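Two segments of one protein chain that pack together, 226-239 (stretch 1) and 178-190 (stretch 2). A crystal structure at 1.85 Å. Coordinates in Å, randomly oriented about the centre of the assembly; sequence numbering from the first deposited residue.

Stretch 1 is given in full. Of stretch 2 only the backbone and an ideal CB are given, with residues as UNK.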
# COMPACT_ATOMS: atom_id res chain seq x y z
N VAL A 226 -4.69 -11.86 -10.39
CA VAL A 226 -3.87 -12.97 -9.90
C VAL A 226 -2.51 -12.47 -9.44
O VAL A 226 -2.03 -12.83 -8.36
CB VAL A 226 -3.74 -14.04 -10.99
CG1 VAL A 226 -2.76 -15.13 -10.55
CG2 VAL A 226 -5.10 -14.65 -11.31
N TYR A 227 -1.88 -11.61 -10.24
CA TYR A 227 -0.57 -11.08 -9.87
C TYR A 227 -0.66 -10.22 -8.61
O TYR A 227 0.25 -10.23 -7.77
CB TYR A 227 0.02 -10.27 -11.02
CG TYR A 227 0.40 -11.07 -12.25
CD1 TYR A 227 0.77 -12.40 -12.16
CD2 TYR A 227 0.42 -10.47 -13.50
CE1 TYR A 227 1.13 -13.13 -13.27
CE2 TYR A 227 0.78 -11.19 -14.63
CZ TYR A 227 1.14 -12.51 -14.51
OH TYR A 227 1.50 -13.22 -15.64
N GLY A 228 -1.76 -9.49 -8.46
CA GLY A 228 -1.91 -8.63 -7.29
C GLY A 228 -2.07 -9.42 -6.00
O GLY A 228 -1.47 -9.07 -4.98
N LYS A 229 -2.86 -10.50 -6.03
CA LYS A 229 -3.07 -11.29 -4.83
C LYS A 229 -1.80 -11.98 -4.37
O LYS A 229 -1.66 -12.27 -3.17
CB LYS A 229 -4.18 -12.32 -5.07
CG LYS A 229 -5.58 -11.71 -5.09
CD LYS A 229 -6.67 -12.77 -4.89
CE LYS A 229 -6.72 -13.27 -3.45
NZ LYS A 229 -7.11 -12.19 -2.49
N ASP A 230 -0.87 -12.27 -5.29
CA ASP A 230 0.41 -12.88 -4.96
C ASP A 230 1.55 -11.87 -4.95
O ASP A 230 2.71 -12.25 -4.88
CB ASP A 230 0.73 -14.01 -5.95
CG ASP A 230 -0.26 -15.17 -5.86
OD1 ASP A 230 -0.99 -15.25 -4.84
OD2 ASP A 230 -0.32 -15.99 -6.80
N GLN A 231 1.22 -10.58 -5.01
CA GLN A 231 2.24 -9.53 -5.03
C GLN A 231 3.24 -9.71 -3.91
O GLN A 231 4.46 -9.69 -4.14
CB GLN A 231 1.53 -8.17 -4.92
CG GLN A 231 2.37 -6.97 -5.21
CD GLN A 231 1.53 -5.70 -5.22
OE1 GLN A 231 0.97 -5.31 -4.20
NE2 GLN A 231 1.40 -5.09 -6.39
N TRP A 232 2.74 -9.89 -2.68
CA TRP A 232 3.61 -10.03 -1.52
C TRP A 232 4.66 -11.11 -1.73
O TRP A 232 5.81 -10.98 -1.27
CB TRP A 232 2.76 -10.37 -0.29
CG TRP A 232 2.07 -11.69 -0.43
CD1 TRP A 232 0.87 -11.92 -1.04
CD2 TRP A 232 2.54 -12.96 0.03
NE1 TRP A 232 0.56 -13.27 -0.99
CE2 TRP A 232 1.58 -13.92 -0.34
CE3 TRP A 232 3.69 -13.38 0.69
CZ2 TRP A 232 1.72 -15.27 -0.03
CZ3 TRP A 232 3.83 -14.73 1.00
CH2 TRP A 232 2.86 -15.65 0.63
N LEU A 233 4.29 -12.20 -2.42
CA LEU A 233 5.23 -13.30 -2.62
C LEU A 233 6.35 -12.90 -3.57
O LEU A 233 7.51 -13.30 -3.37
CB LEU A 233 4.48 -14.52 -3.14
CG LEU A 233 5.27 -15.81 -3.34
CD1 LEU A 233 5.72 -16.37 -2.01
CD2 LEU A 233 4.42 -16.83 -4.10
N TYR A 234 6.02 -12.13 -4.61
CA TYR A 234 7.05 -11.72 -5.57
C TYR A 234 8.10 -10.84 -4.90
O TYR A 234 9.31 -11.01 -5.13
CB TYR A 234 6.42 -10.95 -6.73
CG TYR A 234 5.24 -11.61 -7.41
CD1 TYR A 234 5.02 -12.98 -7.30
CD2 TYR A 234 4.37 -10.87 -8.19
CE1 TYR A 234 3.95 -13.58 -7.92
CE2 TYR A 234 3.29 -11.46 -8.83
CZ TYR A 234 3.08 -12.81 -8.68
OH TYR A 234 2.00 -13.38 -9.31
N VAL A 235 7.66 -9.90 -4.06
CA VAL A 235 8.60 -9.02 -3.37
C VAL A 235 9.54 -9.83 -2.49
O VAL A 235 10.77 -9.66 -2.53
CB VAL A 235 7.84 -7.96 -2.55
CG1 VAL A 235 8.81 -7.10 -1.76
CG2 VAL A 235 6.97 -7.10 -3.46
N TYR A 236 8.98 -10.74 -1.69
CA TYR A 236 9.81 -11.48 -0.75
C TYR A 236 10.82 -12.37 -1.47
O TYR A 236 12.00 -12.41 -1.11
CB TYR A 236 8.95 -12.33 0.18
CG TYR A 236 9.76 -12.94 1.29
CD1 TYR A 236 10.06 -12.21 2.44
CD2 TYR A 236 10.22 -14.25 1.21
CE1 TYR A 236 10.81 -12.77 3.47
CE2 TYR A 236 10.95 -14.82 2.24
CZ TYR A 236 11.25 -14.07 3.36
OH TYR A 236 11.99 -14.62 4.38
N ASN A 237 10.36 -13.11 -2.49
CA ASN A 237 11.25 -14.04 -3.18
C ASN A 237 12.31 -13.31 -4.00
O ASN A 237 13.42 -13.82 -4.16
CB ASN A 237 10.44 -14.97 -4.08
CG ASN A 237 9.88 -16.15 -3.32
OD1 ASN A 237 10.43 -17.26 -3.37
ND2 ASN A 237 8.78 -15.93 -2.60
N PHE A 238 12.00 -12.12 -4.52
CA PHE A 238 13.01 -11.35 -5.23
C PHE A 238 14.15 -10.95 -4.29
O PHE A 238 15.32 -10.98 -4.68
CB PHE A 238 12.39 -10.09 -5.85
CG PHE A 238 13.39 -9.22 -6.56
CD1 PHE A 238 13.87 -9.57 -7.81
CD2 PHE A 238 13.85 -8.05 -5.97
CE1 PHE A 238 14.80 -8.77 -8.46
CE2 PHE A 238 14.77 -7.24 -6.62
CZ PHE A 238 15.25 -7.61 -7.87
N ILE A 239 13.81 -10.60 -3.04
CA ILE A 239 14.83 -10.13 -2.10
C ILE A 239 15.51 -11.31 -1.42
O ILE A 239 16.72 -11.29 -1.18
CB ILE A 239 14.19 -9.18 -1.08
CG1 ILE A 239 13.53 -8.00 -1.80
CG2 ILE A 239 15.21 -8.68 -0.08
CD1 ILE A 239 12.78 -7.04 -0.88
N UNK A 178 -4.02 -4.31 -3.98
CA UNK A 178 -2.59 -4.46 -4.25
C UNK A 178 -1.99 -3.13 -4.70
O UNK A 178 -2.68 -2.20 -5.14
CB UNK A 178 -2.35 -5.54 -5.31
N UNK A 179 -0.66 -3.05 -4.57
CA UNK A 179 0.08 -1.84 -4.93
C UNK A 179 0.10 -1.69 -6.45
O UNK A 179 0.38 -2.67 -7.16
CB UNK A 179 1.50 -1.88 -4.37
N UNK A 180 -0.17 -0.50 -6.99
CA UNK A 180 -0.19 -0.35 -8.46
C UNK A 180 1.18 -0.37 -9.12
O UNK A 180 1.26 -0.56 -10.35
CB UNK A 180 -0.89 0.96 -8.83
N UNK A 181 2.27 -0.16 -8.37
CA UNK A 181 3.61 -0.12 -8.95
C UNK A 181 4.62 -0.56 -7.88
O UNK A 181 5.38 0.24 -7.31
CB UNK A 181 3.94 1.28 -9.48
N UNK A 182 4.64 -1.86 -7.59
CA UNK A 182 5.63 -2.42 -6.68
C UNK A 182 6.15 -3.73 -7.25
O UNK A 182 7.37 -3.94 -7.33
CB UNK A 182 5.04 -2.63 -5.29
N UNK A 183 5.24 -4.61 -7.65
CA UNK A 183 5.58 -5.89 -8.27
C UNK A 183 4.40 -6.28 -9.16
O UNK A 183 3.47 -6.98 -8.72
CB UNK A 183 5.88 -6.97 -7.22
N UNK A 184 4.41 -5.77 -10.39
CA UNK A 184 3.29 -6.00 -11.29
C UNK A 184 3.17 -7.47 -11.69
O UNK A 184 2.07 -7.94 -11.96
CB UNK A 184 3.44 -5.13 -12.54
N UNK A 185 4.29 -8.18 -11.74
CA UNK A 185 4.32 -9.59 -12.12
C UNK A 185 5.62 -10.19 -11.59
O UNK A 185 6.46 -9.47 -11.03
CB UNK A 185 4.21 -9.76 -13.64
N UNK A 186 5.81 -11.50 -11.73
CA UNK A 186 7.02 -12.12 -11.16
C UNK A 186 8.33 -11.62 -11.77
O UNK A 186 9.39 -11.82 -11.17
CB UNK A 186 6.94 -13.64 -11.34
N UNK A 187 8.28 -10.96 -12.94
CA UNK A 187 9.47 -10.49 -13.61
C UNK A 187 9.69 -8.99 -13.45
O UNK A 187 10.68 -8.47 -13.98
CB UNK A 187 9.40 -10.85 -15.10
N UNK A 188 8.80 -8.29 -12.75
CA UNK A 188 8.89 -6.85 -12.60
C UNK A 188 8.80 -6.50 -11.12
O UNK A 188 7.82 -6.84 -10.45
CB UNK A 188 7.79 -6.14 -13.40
N UNK A 189 9.83 -5.83 -10.61
CA UNK A 189 9.83 -5.28 -9.27
C UNK A 189 10.32 -3.84 -9.36
O UNK A 189 11.22 -3.53 -10.15
CB UNK A 189 10.70 -6.11 -8.32
N UNK A 190 9.73 -2.96 -8.56
CA UNK A 190 10.09 -1.55 -8.48
C UNK A 190 10.61 -1.27 -7.08
O UNK A 190 9.88 -0.74 -6.23
CB UNK A 190 8.90 -0.65 -8.82

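Position 178 has an extended backbone, and its CA-to-CB bond points toward the helix at Gly 228, where the absence of a side chain leaves a flat, open patch of backbone. A broad, flat aromatic ring could lie there, or a long aliphatic chain could run across it. The residue is Trp 178: its five-membered ring covers Gly 228 CA in a CH-pi contact, with the CA 3.7 Å from the ring centroid. A CB on Gly 228 would run into Trp 178 CD2.

At 179 the backbone does the work. Its N and O both face the amide of Gln 231, while CB points sideways, so many side chains would serve. The two form a pair of hydrogen bonds: position 179 N donates to Gln 231 OE1 at 2.8 Å, and Gln 231 NE2 donates to 179 O at 2.7 Å. The deposited His 179 turns its ring end away from the helix.

Positions 180 and 181 point away, and stretch 1 sets no demand on them. With phi near -74°, 180 can accept proline, and Pro 180 is found; Asp 181 follows, its N bonded to His 179 ND1 at 3.0 Å.

Position 182 points toward Val 235, past the amide of Gln 231, with room for a medium aliphatic side chain. Leu 182 sets CG 4.1 Å from Val 235 CG2.

At 183 the ideal CB already lies 3.9 Å from Val 235 CG2, 4.0 Å from Gln 231 CG and 4.1 Å from Tyr 234 CB, so a small apolar residue fits best. Ala 183 touches all three with its methyl.

Position 184 points away and is permissive; Asn 184 meets Tyr 227 CB through its backbone O, at 3.2 Å.

At 185 CB lies over the Tyr 227 ring, so any CB carbon could pack there, and a polar end could serve the type I turn that starts here. Asn 185 does both: its CB packs on the Tyr 227 ring face, and its OD1 accepts from the backbone N of 187.

Position 186, second in the turn with phi near -63°, lies beside both Tyr 227 and Tyr 234 and favours a compact apolar ring. Pro 186 places CG 4.0 Å from the Tyr 234 ring centroid.

Positions 187 and 188 point away, so many residues would do; they are Tyr 187 and His 188.

Position 189 points toward Phe 238, with Val 235 nearby; a branched aliphatic suits. Ile 189 lays CG2 3.6 Å from the Phe 238 ring centroid and CD1 3.7 Å from Val 235 CG2.

Position 190 is out of reach; Ser 190 OG bonds Asp 181 OD1.

Stretch 2 (178-190) WHPDLANNPYHIS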
# COMPACT_ATOMS: atom_id res chain seq x y z
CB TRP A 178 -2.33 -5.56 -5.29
CG TRP A 178 -2.92 -5.36 -6.66
CD1 TRP A 178 -2.29 -4.81 -7.75
CD2 TRP A 178 -4.21 -5.76 -7.12
NE1 TRP A 178 -3.12 -4.82 -8.84
CE2 TRP A 178 -4.31 -5.40 -8.48
CE3 TRP A 178 -5.31 -6.39 -6.52
CZ2 TRP A 178 -5.46 -5.63 -9.24
CZ3 TRP A 178 -6.45 -6.62 -7.27
CH2 TRP A 178 -6.51 -6.24 -8.61
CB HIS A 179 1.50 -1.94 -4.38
CG HIS A 179 2.22 -0.63 -4.30
ND1 HIS A 179 2.40 0.19 -5.39
CD2 HIS A 179 2.83 -0.02 -3.25
CE1 HIS A 179 3.07 1.26 -5.02
NE2 HIS A 179 3.34 1.16 -3.73
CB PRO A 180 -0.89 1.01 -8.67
CG PRO A 180 -0.57 1.78 -7.39
CD PRO A 180 -0.55 0.74 -6.28
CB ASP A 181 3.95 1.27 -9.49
CG ASP A 181 5.33 1.32 -10.14
OD1 ASP A 181 5.88 0.24 -10.48
OD2 ASP A 181 5.88 2.44 -10.29
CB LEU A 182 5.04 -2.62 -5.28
CG LEU A 182 6.00 -3.18 -4.23
CD1 LEU A 182 7.25 -2.31 -4.11
CD2 LEU A 182 5.30 -3.28 -2.87
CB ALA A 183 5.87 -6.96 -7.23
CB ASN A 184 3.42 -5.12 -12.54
CG ASN A 184 3.41 -3.64 -12.21
OD1 ASN A 184 2.96 -3.23 -11.15
ND2 ASN A 184 3.90 -2.83 -13.14
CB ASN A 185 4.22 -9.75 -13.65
CG ASN A 185 5.31 -9.01 -14.39
OD1 ASN A 185 6.47 -9.42 -14.37
ND2 ASN A 185 4.96 -7.91 -15.04
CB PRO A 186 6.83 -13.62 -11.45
CG PRO A 186 5.34 -13.79 -11.59
CD PRO A 186 4.85 -12.51 -12.23
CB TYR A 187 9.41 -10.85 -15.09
CG TYR A 187 9.39 -12.34 -15.35
CD1 TYR A 187 10.57 -13.08 -15.36
CD2 TYR A 187 8.19 -13.01 -15.59
CE1 TYR A 187 10.55 -14.44 -15.60
CE2 TYR A 187 8.17 -14.37 -15.82
CZ TYR A 187 9.35 -15.08 -15.82
OH TYR A 187 9.33 -16.43 -16.05
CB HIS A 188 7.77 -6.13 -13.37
CG HIS A 188 7.60 -4.69 -12.98
ND1 HIS A 188 6.93 -4.31 -11.83
CD2 HIS A 188 8.01 -3.55 -13.57
CE1 HIS A 188 6.93 -2.99 -11.74
NE2 HIS A 188 7.58 -2.51 -12.79
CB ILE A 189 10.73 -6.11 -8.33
CG1 ILE A 189 10.54 -5.68 -6.88
CG2 ILE A 189 12.20 -5.95 -8.72
CD1 ILE A 189 9.27 -6.18 -6.26
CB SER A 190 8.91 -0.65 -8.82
OG SER A 190 8.42 -0.91 -10.13
O HOH W 1 0.99 -7.27 -8.74
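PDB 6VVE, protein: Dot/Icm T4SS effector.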